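FdxN element excision controlling factor XisI (Anabaena variabilis ATCC 29413, PDB 2NVM) probably works with XisF and XisH in controlling the site-specific excision of the fdxN element from nitrogen-fixation genes in cyanobacteria. Local coordinates at residues 74-79 / 92-97; 83-88 / 96-101. All blocks are in the same frame, centred on the assembly; numbering follows the deposited sequence.

Contact 1. Residues 74-79 / 92-97; sequences LYLQIQ and LAIVDE
Ile-94, in the first turn of helix 93-100, sets the end of its side chain against two leucines of strand 67-79. Its CD1 lies 3.5 Å from CD1 of Leu-74 and 4.0 Å from CD2 of Leu-76. One methyl therefore serves both leucines, and only one branch of each leucine takes part. CG1 of Ile-94 sits between its own backbone N and carbonyl carbon, chi1 67°. From there the extended chain carries CD1 down to the sheet. CG of Leu-74 is opposite the backbone N, chi1 -168°, and from there its CD1 branch meets the Ile-94 methyl. Both leucine side chains run past Ile-94 in the opposite sense to it, so the packing is alongside. No hydrogen bond crosses the contact, and the three side chains are buried. Tyr-19 and Ile-12 of helix 4-23 continue the apolar layer, Tyr-19 on Ile-94 and Ile-12 on Leu-76. Tyr-75, between the two leucines, instead packs on Leu-59 of the second subunit, and its OH hydrogen-bonds to NH1 of Arg-46 of that subunit. The arrangement is the helix-on-sheet packing of an alpha/beta fold, with one sheet face under helices and the other meeting the partner subunit.

Contact 2. Residues 83-88 / 96-101; sequences IWIEED and DEMLVA
Strand 82-87 and helix 93-100 face each other without backbone contact, the nearest CA atoms being those of Ile-83 and Met-98, 9.5 Å apart. They are the first strand and the helix of a beta-alpha-beta unit completed by strand 108-110, which pairs parallel to strand 82-87. Met-98, present as selenomethionine, spans the gap. Its CG stands opposite the carbonyl carbon, chi1 -65°, and the chain is extended beyond it, chi3 -172°. SE and CE are thereby carried to the two isoleucines. Ile-83 is met obliquely and offers its CG2 branch, 4.0 Å from SE of Met-98. Ile-85 comes tip to tip and uses its longer branch, with CD1 4.1 Å from SE of Met-98. The contact is apolar and buried, and Ile-15 of helix 4-23 and Ile-108 of strand 108-110 also pack on Met-98. On the neighbouring strand positions Trp-84 points away from the helix, and Glu-86 forms salt bridges to Arg-46 and Arg-68 of the second subunit. Glu-86 and Glu-87 form a classic beta bulge opposite Tyr-75. At the end of Met-98, the CE methyl touches both isoleucines equally, 3.9 Å from CG2 of Ile-83 and 3.9 Å from CD1 of Ile-85.

Overall arrangement
From the N terminus, helix 4-23 comes first, and later packs beside both contacts. The chain then builds strands 44-50 and 55-61 before reaching strand 67-79, where contact 1 begins. A short turn leads to strand 82-87, the antiparallel neighbour and the start of contact 2. Helix 93-100 then closes both loops. Contact 1 spans the whole hairpin turn and strand 82-87, while contact 2 closes a shorter loop. Both loops end on the same helix and share Asp-96 and Glu-97. They differ mainly in where they start. Backbone pairing of Tyr-75 with Glu-86 and Gln-77 with Trp-84 joins the strands directly. Together the contacts fix one helix over two adjacent strands.

Contact 1. Residues 74-79 / 92-97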
ATOM      1  N   LEU B  74       1.447  -7.664   3.982  1.00 51.35           N
ATOM      2  CA  LEU B  74       2.117  -8.205   2.804  1.00 49.96           C
ATOM      3  C   LEU B  74       2.241  -7.109   1.765  1.00 48.73           C
ATOM      4  O   LEU B  74       1.245  -6.438   1.459  1.00 46.90           O
ATOM      5  CB  LEU B  74       1.297  -9.396   2.285  1.00 50.52           C
ATOM      6  CG  LEU B  74       1.794 -10.394   1.229  1.00 53.62           C
ATOM      7  CD1 LEU B  74       3.141 -10.968   1.572  1.00 57.07           C
ATOM      8  CD2 LEU B  74       0.774 -11.536   1.107  1.00 50.20           C
ATOM      9  N   TYR B  75       3.463  -6.915   1.261  1.00 47.37           N
ATOM     10  CA  TYR B  75       3.760  -5.893   0.277  1.00 48.29           C
ATOM     11  C   TYR B  75       4.730  -6.448  -0.766  1.00 48.55           C
ATOM     12  O   TYR B  75       5.840  -6.876  -0.439  1.00 48.80           O
ATOM     13  CB  TYR B  75       4.271  -4.595   0.965  1.00 46.61           C
ATOM     14  CG  TYR B  75       4.722  -3.481   0.038  1.00 44.14           C
ATOM     15  CD1 TYR B  75       4.090  -3.246  -1.215  1.00 48.40           C
ATOM     16  CD2 TYR B  75       5.717  -2.572   0.448  1.00 48.29           C
ATOM     17  CE1 TYR B  75       4.510  -2.214  -2.067  1.00 46.76           C
ATOM     18  CE2 TYR B  75       6.139  -1.536  -0.387  1.00 45.97           C
ATOM     19  CZ  TYR B  75       5.515  -1.359  -1.649  1.00 49.99           C
ATOM     20  OH  TYR B  75       5.889  -0.347  -2.490  1.00 47.13           O
ATOM     21  N   LEU B  76       4.274  -6.420  -2.015  1.00 50.71           N
ATOM     22  CA  LEU B  76       5.012  -6.905  -3.171  1.00 52.11           C
ATOM     23  C   LEU B  76       4.995  -5.855  -4.271  1.00 52.37           C
ATOM     24  O   LEU B  76       3.987  -5.154  -4.446  1.00 53.28           O
ATOM     25  CB  LEU B  76       4.344  -8.177  -3.711  1.00 51.04           C
ATOM     26  CG  LEU B  76       4.075  -9.331  -2.737  1.00 51.14           C
ATOM     27  CD1 LEU B  76       3.358 -10.456  -3.432  1.00 59.81           C
ATOM     28  CD2 LEU B  76       5.346  -9.858  -2.158  1.00 60.75           C
ATOM     29  N   GLN B  77       6.117  -5.723  -4.968  1.00 53.84           N
ATOM     30  CA  GLN B  77       6.229  -4.865  -6.142  1.00 54.71           C
ATOM     31  C   GLN B  77       7.084  -5.541  -7.231  1.00 55.55           C
ATOM     32  O   GLN B  77       7.942  -6.371  -6.920  1.00 57.37           O
ATOM     33  CB  GLN B  77       6.742  -3.446  -5.831  1.00 54.29           C
ATOM     34  CG  GLN B  77       8.158  -3.350  -5.279  1.00 54.21           C
ATOM     35  CD  GLN B  77       8.854  -2.008  -5.429  1.00 59.06           C
ATOM     36  OE1 GLN B  77       8.333  -1.038  -5.998  1.00 64.06           O
ATOM     37  NE2 GLN B  77      10.092  -1.971  -4.955  1.00 71.89           N
ATOM     38  N   ILE B  78       6.806  -5.197  -8.491  1.00 56.14           N
ATOM     39  CA  ILE B  78       7.558  -5.677  -9.639  1.00 56.98           C
ATOM     40  C   ILE B  78       8.364  -4.449 -10.063  1.00 58.15           C
ATOM     41  O   ILE B  78       7.776  -3.409 -10.369  1.00 55.51           O
ATOM     42  CB  ILE B  78       6.694  -6.235 -10.795  1.00 58.44           C
ATOM     43  CG1 ILE B  78       5.687  -7.293 -10.276  1.00 56.78           C
ATOM     44  CG2 ILE B  78       7.610  -6.826 -11.859  1.00 53.52           C
ATOM     45  CD1 ILE B  78       4.753  -7.834 -11.323  1.00 55.27           C
ATOM     46  N   GLN B  79       9.692  -4.577 -10.035  1.00 60.73           N
ATOM     47  CA  GLN B  79      10.629  -3.502 -10.371  1.00 64.45           C
ATOM     48  C   GLN B  79      11.816  -4.058 -11.176  1.00 63.51           C
ATOM     49  O   GLN B  79      12.502  -4.970 -10.700  1.00 63.48           O
ATOM     50  CB  GLN B  79      11.114  -2.872  -9.077  1.00 63.69           C
ATOM     51  CG  GLN B  79      11.997  -1.638  -9.248  1.00 73.14           C
ATOM     52  CD  GLN B  79      12.269  -0.922  -7.928  1.00 73.17           C
ATOM     53  OE1 GLN B  79      12.069   0.289  -7.833  1.00 88.21           O
ATOM     54  NE2 GLN B  79      12.684  -1.671  -6.895  1.00 86.09           N
ATOM     55  N   LEU B  92       7.776 -16.998   4.369  1.00 55.03           N
ATOM     56  CA  LEU B  92       8.201 -17.391   3.019  1.00 54.98           C
ATOM     57  C   LEU B  92       7.351 -18.458   2.307  1.00 54.40           C
ATOM     58  O   LEU B  92       7.772 -18.966   1.276  1.00 54.50           O
ATOM     59  CB  LEU B  92       9.732 -17.679   2.956  1.00 56.78           C
ATOM     60  CG  LEU B  92      10.645 -16.488   3.294  1.00 56.08           C
ATOM     61  CD1 LEU B  92      12.091 -16.948   3.232  1.00 60.03           C
ATOM     62  CD2 LEU B  92      10.417 -15.274   2.366  1.00 58.30           C
ATOM     63  N   ALA B  93       6.133 -18.743   2.801  1.00 54.43           N
ATOM     64  CA  ALA B  93       5.201 -19.680   2.122  1.00 54.05           C
ATOM     65  C   ALA B  93       4.845 -19.170   0.709  1.00 53.64           C
ATOM     66  O   ALA B  93       4.672 -19.977  -0.194  1.00 53.51           O
ATOM     67  CB  ALA B  93       3.928 -19.918   2.941  1.00 52.67           C
ATOM     68  N   ILE B  94       4.780 -17.840   0.533  1.00 53.73           N
ATOM     69  CA  ILE B  94       4.510 -17.211  -0.777  1.00 53.21           C
ATOM     70  C   ILE B  94       5.626 -17.446  -1.819  1.00 52.09           C
ATOM     71  O   ILE B  94       5.342 -17.404  -3.006  1.00 51.43           O
ATOM     72  CB  ILE B  94       4.185 -15.669  -0.687  1.00 54.29           C
ATOM     73  CG1 ILE B  94       5.383 -14.818  -0.240  1.00 54.87           C
ATOM     74  CG2 ILE B  94       2.966 -15.405   0.232  1.00 54.46           C
ATOM     75  CD1 ILE B  94       5.039 -13.319  -0.261  1.00 52.46           C
ATOM     76  N   VAL B  95       6.876 -17.636  -1.373  1.00 51.02           N
ATOM     77  CA  VAL B  95       8.011 -17.932  -2.274  1.00 51.41           C
ATOM     78  C   VAL B  95       7.815 -19.285  -2.966  1.00 51.39           C
ATOM     79  O   VAL B  95       8.078 -19.389  -4.161  1.00 51.59           O
ATOM     80  CB  VAL B  95       9.392 -17.851  -1.563  1.00 50.75           C
ATOM     81  CG1 VAL B  95      10.502 -18.504  -2.387  1.00 49.85           C
ATOM     82  CG2 VAL B  95       9.724 -16.404  -1.241  1.00 50.33           C
ATOM     83  N   ASP B  96       7.352 -20.287  -2.210  1.00 51.33           N
ATOM     84  CA  ASP B  96       7.045 -21.619  -2.739  1.00 51.38           C
ATOM     85  C   ASP B  96       6.013 -21.526  -3.863  1.00 49.89           C
ATOM     86  O   ASP B  96       6.179 -22.160  -4.902  1.00 48.40           O
ATOM     87  CB  ASP B  96       6.527 -22.569  -1.640  1.00 52.89           C
ATOM     88  CG  ASP B  96       7.604 -22.946  -0.623  1.00 59.61           C
ATOM     89  OD1 ASP B  96       8.702 -23.385  -1.040  1.00 61.82           O
ATOM     90  OD2 ASP B  96       7.328 -22.845   0.597  1.00 66.11           O
ATOM     91  N   GLU B  97       4.988 -20.693  -3.662  1.00 50.70           N
ATOM     92  CA  GLU B  97       3.948 -20.484  -4.681  1.00 50.11           C
ATOM     93  C   GLU B  97       4.492 -19.847  -5.968  1.00 46.69           C
ATOM     94  O   GLU B  97       4.099 -20.259  -7.064  1.00 45.39           O
ATOM     95  CB  GLU B  97       2.724 -19.776  -4.082  1.00 51.10           C
ATOM     96  CG  GLU B  97       2.074 -20.693  -3.000  1.00 56.08           C
ATOM     97  CD  GLU B  97       0.670 -20.330  -2.621  1.00 54.03           C
ATOM     98  OE1 GLU B  97       0.313 -19.141  -2.683  1.00 73.15           O
ATOM     99  OE2 GLU B  97      -0.088 -21.245  -2.242  1.00 61.53           O
TER

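Contact 2. Residues 83-88 / 96-101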
ATOM      1  N   ILE B  83      10.443  -9.490  -8.887  1.00 47.72           N
ATOM      2  CA  ILE B  83       9.444  -9.434  -7.821  1.00 47.38           C
ATOM      3  C   ILE B  83      10.197  -9.131  -6.529  1.00 47.10           C
ATOM      4  O   ILE B  83      11.080  -9.880  -6.143  1.00 45.28           O
ATOM      5  CB  ILE B  83       8.647 -10.776  -7.710  1.00 50.17           C
ATOM      6  CG1 ILE B  83       7.844 -11.015  -9.013  1.00 50.39           C
ATOM      7  CG2 ILE B  83       7.725 -10.786  -6.486  1.00 45.29           C
ATOM      8  CD1 ILE B  83       7.200 -12.363  -9.119  1.00 46.27           C
ATOM      9  N   TRP B  84       9.832  -8.024  -5.883  1.00 48.73           N
ATOM     10  CA  TRP B  84      10.409  -7.575  -4.614  1.00 49.28           C
ATOM     11  C   TRP B  84       9.404  -7.876  -3.521  1.00 48.89           C
ATOM     12  O   TRP B  84       8.317  -7.336  -3.573  1.00 50.51           O
ATOM     13  CB  TRP B  84      10.670  -6.071  -4.646  1.00 51.58           C
ATOM     14  CG  TRP B  84      11.859  -5.687  -5.404  1.00 54.05           C
ATOM     15  CD1 TRP B  84      12.037  -5.739  -6.752  1.00 57.50           C
ATOM     16  CD2 TRP B  84      13.063  -5.172  -4.853  1.00 57.07           C
ATOM     17  NE1 TRP B  84      13.299  -5.306  -7.082  1.00 57.10           N
ATOM     18  CE2 TRP B  84      13.950  -4.936  -5.935  1.00 60.91           C
ATOM     19  CE3 TRP B  84      13.487  -4.884  -3.542  1.00 58.35           C
ATOM     20  CZ2 TRP B  84      15.256  -4.426  -5.744  1.00 58.62           C
ATOM     21  CZ3 TRP B  84      14.767  -4.372  -3.341  1.00 53.87           C
ATOM     22  CH2 TRP B  84      15.646  -4.142  -4.445  1.00 58.29           C
ATOM     23  N   ILE B  85       9.756  -8.742  -2.570  1.00 49.57           N
ATOM     24  CA  ILE B  85       8.907  -9.051  -1.406  1.00 49.12           C
ATOM     25  C   ILE B  85       9.426  -8.084  -0.334  1.00 47.88           C
ATOM     26  O   ILE B  85      10.476  -8.321   0.274  1.00 48.36           O
ATOM     27  CB  ILE B  85       8.975 -10.515  -0.947  1.00 49.32           C
ATOM     28  CG1 ILE B  85       8.690 -11.479  -2.123  1.00 51.47           C
ATOM     29  CG2 ILE B  85       7.992 -10.728   0.221  1.00 47.44           C
ATOM     30  CD1 ILE B  85       8.793 -12.960  -1.756  1.00 47.21           C
ATOM     31  N   GLU B  86       8.711  -6.964  -0.178  1.00 49.30           N
ATOM     32  CA  GLU B  86       9.046  -5.900   0.789  1.00 49.66           C
ATOM     33  C   GLU B  86       8.553  -6.190   2.210  1.00 50.61           C
ATOM     34  O   GLU B  86       9.092  -5.665   3.157  1.00 53.17           O
ATOM     35  CB  GLU B  86       8.452  -4.568   0.333  1.00 51.53           C
ATOM     36  CG  GLU B  86       8.806  -4.093  -1.100  1.00 52.35           C
ATOM     37  CD  GLU B  86      10.244  -3.667  -1.326  1.00 50.84           C
ATOM     38  OE1 GLU B  86      11.146  -3.933  -0.516  1.00 52.61           O
ATOM     39  OE2 GLU B  86      10.505  -3.076  -2.384  1.00 54.92           O
ATOM     40  N   GLU B  87       7.483  -6.956   2.352  1.00 49.74           N
ATOM     41  CA  GLU B  87       6.937  -7.322   3.660  1.00 49.52           C
ATOM     42  C   GLU B  87       6.204  -8.629   3.459  1.00 49.93           C
ATOM     43  O   GLU B  87       5.478  -8.771   2.467  1.00 49.37           O
ATOM     44  CB  GLU B  87       5.998  -6.221   4.187  1.00 50.59           C
ATOM     45  CG  GLU B  87       5.395  -6.461   5.592  1.00 52.98           C
ATOM     46  CD  GLU B  87       6.437  -6.583   6.721  1.00 63.35           C
ATOM     47  OE1 GLU B  87       7.345  -5.734   6.793  1.00 65.36           O
ATOM     48  OE2 GLU B  87       6.324  -7.523   7.554  1.00 74.96           O
ATOM     49  N   ASP B  88       6.416  -9.568   4.383  1.00 50.96           N
ATOM     50  CA  ASP B  88       5.856 -10.898   4.323  1.00 51.93           C
ATOM     51  C   ASP B  88       5.386 -11.352   5.702  1.00 53.14           C
ATOM     52  O   ASP B  88       6.141 -11.237   6.669  1.00 54.07           O
ATOM     53  CB  ASP B  88       6.962 -11.865   3.826  1.00 53.15           C
ATOM     54  CG  ASP B  88       6.483 -13.330   3.686  1.00 52.43           C
ATOM     55  OD1 ASP B  88       5.319 -13.551   3.301  1.00 51.09           O
ATOM     56  OD2 ASP B  88       7.283 -14.252   3.948  1.00 52.92           O
ATOM     57  N   ASP B  96       7.352 -20.287  -2.210  1.00 51.33           N
ATOM     58  CA  ASP B  96       7.045 -21.619  -2.739  1.00 51.38           C
ATOM     59  C   ASP B  96       6.013 -21.526  -3.863  1.00 49.89           C
ATOM     60  O   ASP B  96       6.179 -22.160  -4.902  1.00 48.40           O
ATOM     61  CB  ASP B  96       6.527 -22.569  -1.640  1.00 52.89           C
ATOM     62  CG  ASP B  96       7.604 -22.946  -0.623  1.00 59.61           C
ATOM     63  OD1 ASP B  96       8.702 -23.385  -1.040  1.00 61.82           O
ATOM     64  OD2 ASP B  96       7.328 -22.845   0.597  1.00 66.11           O
ATOM     65  N   GLU B  97       4.988 -20.693  -3.662  1.00 50.70           N
ATOM     66  CA  GLU B  97       3.948 -20.484  -4.681  1.00 50.11           C
ATOM     67  C   GLU B  97       4.492 -19.847  -5.968  1.00 46.69           C
ATOM     68  O   GLU B  97       4.099 -20.259  -7.064  1.00 45.39           O
ATOM     69  CB  GLU B  97       2.724 -19.776  -4.082  1.00 51.10           C
ATOM     70  CG  GLU B  97       2.074 -20.693  -3.000  1.00 56.08           C
ATOM     71  CD  GLU B  97       0.670 -20.330  -2.621  1.00 54.03           C
ATOM     72  OE1 GLU B  97       0.313 -19.141  -2.683  1.00 73.15           O
ATOM     73  OE2 GLU B  97      -0.088 -21.245  -2.242  1.00 61.53           O
HETATM   74  N   MSE B  98       5.452 -18.933  -5.829  1.00 45.14           N
HETATM   75  CA  MSE B  98       6.107 -18.281  -6.980  1.00 47.33           C
HETATM   76  C   MSE B  98       6.984 -19.267  -7.768  1.00 46.41           C
HETATM   77  O   MSE B  98       6.928 -19.269  -8.998  1.00 47.50           O
HETATM   78  CB  MSE B  98       6.941 -17.071  -6.544  1.00 47.57           C
HETATM   79  CG  MSE B  98       6.124 -15.930  -5.969  1.00 50.63           C
HETATM   80 SE   MSE B  98       7.285 -14.575  -5.234  0.75 48.46          SE
HETATM   81  CE  MSE B  98       5.941 -13.486  -4.385  1.00 47.15           C
ATOM     82  N   LEU B  99       7.753 -20.102  -7.059  1.00 45.51           N
ATOM     83  CA  LEU B  99       8.607 -21.137  -7.684  1.00 47.00           C
ATOM     84  C   LEU B  99       7.760 -22.189  -8.405  1.00 45.64           C
ATOM     85  O   LEU B  99       8.149 -22.633  -9.482  1.00 45.00           O
ATOM     86  CB  LEU B  99       9.559 -21.802  -6.676  1.00 47.20           C
ATOM     87  CG  LEU B  99      10.556 -20.874  -5.970  1.00 50.97           C
ATOM     88  CD1 LEU B  99      11.265 -21.671  -4.897  1.00 49.68           C
ATOM     89  CD2 LEU B  99      11.549 -20.208  -6.916  1.00 53.92           C
ATOM     90  N   VAL B 100       6.626 -22.574  -7.797  1.00 45.97           N
ATOM     91  CA  VAL B 100       5.622 -23.489  -8.402  1.00 46.90           C
ATOM     92  C   VAL B 100       4.961 -22.841  -9.651  1.00 47.91           C
ATOM     93  O   VAL B 100       4.511 -23.555 -10.542  1.00 49.28           O
ATOM     94  CB  VAL B 100       4.557 -23.974  -7.354  1.00 46.30           C
ATOM     95  CG1 VAL B 100       3.380 -24.684  -8.002  1.00 44.66           C
ATOM     96  CG2 VAL B 100       5.218 -24.877  -6.327  1.00 41.62           C
ATOM     97  N   ALA B 101       4.889 -21.504  -9.695  1.00 48.76           N
ATOM     98  CA  ALA B 101       4.398 -20.766 -10.874  1.00 49.04           C
ATOM     99  C   ALA B 101       5.512 -20.514 -11.933  1.00 49.08           C
ATOM    100  O   ALA B 101       5.295 -19.732 -12.840  1.00 50.38           O
ATOM    101  CB  ALA B 101       3.735 -19.437 -10.451  1.00 45.57           C
TER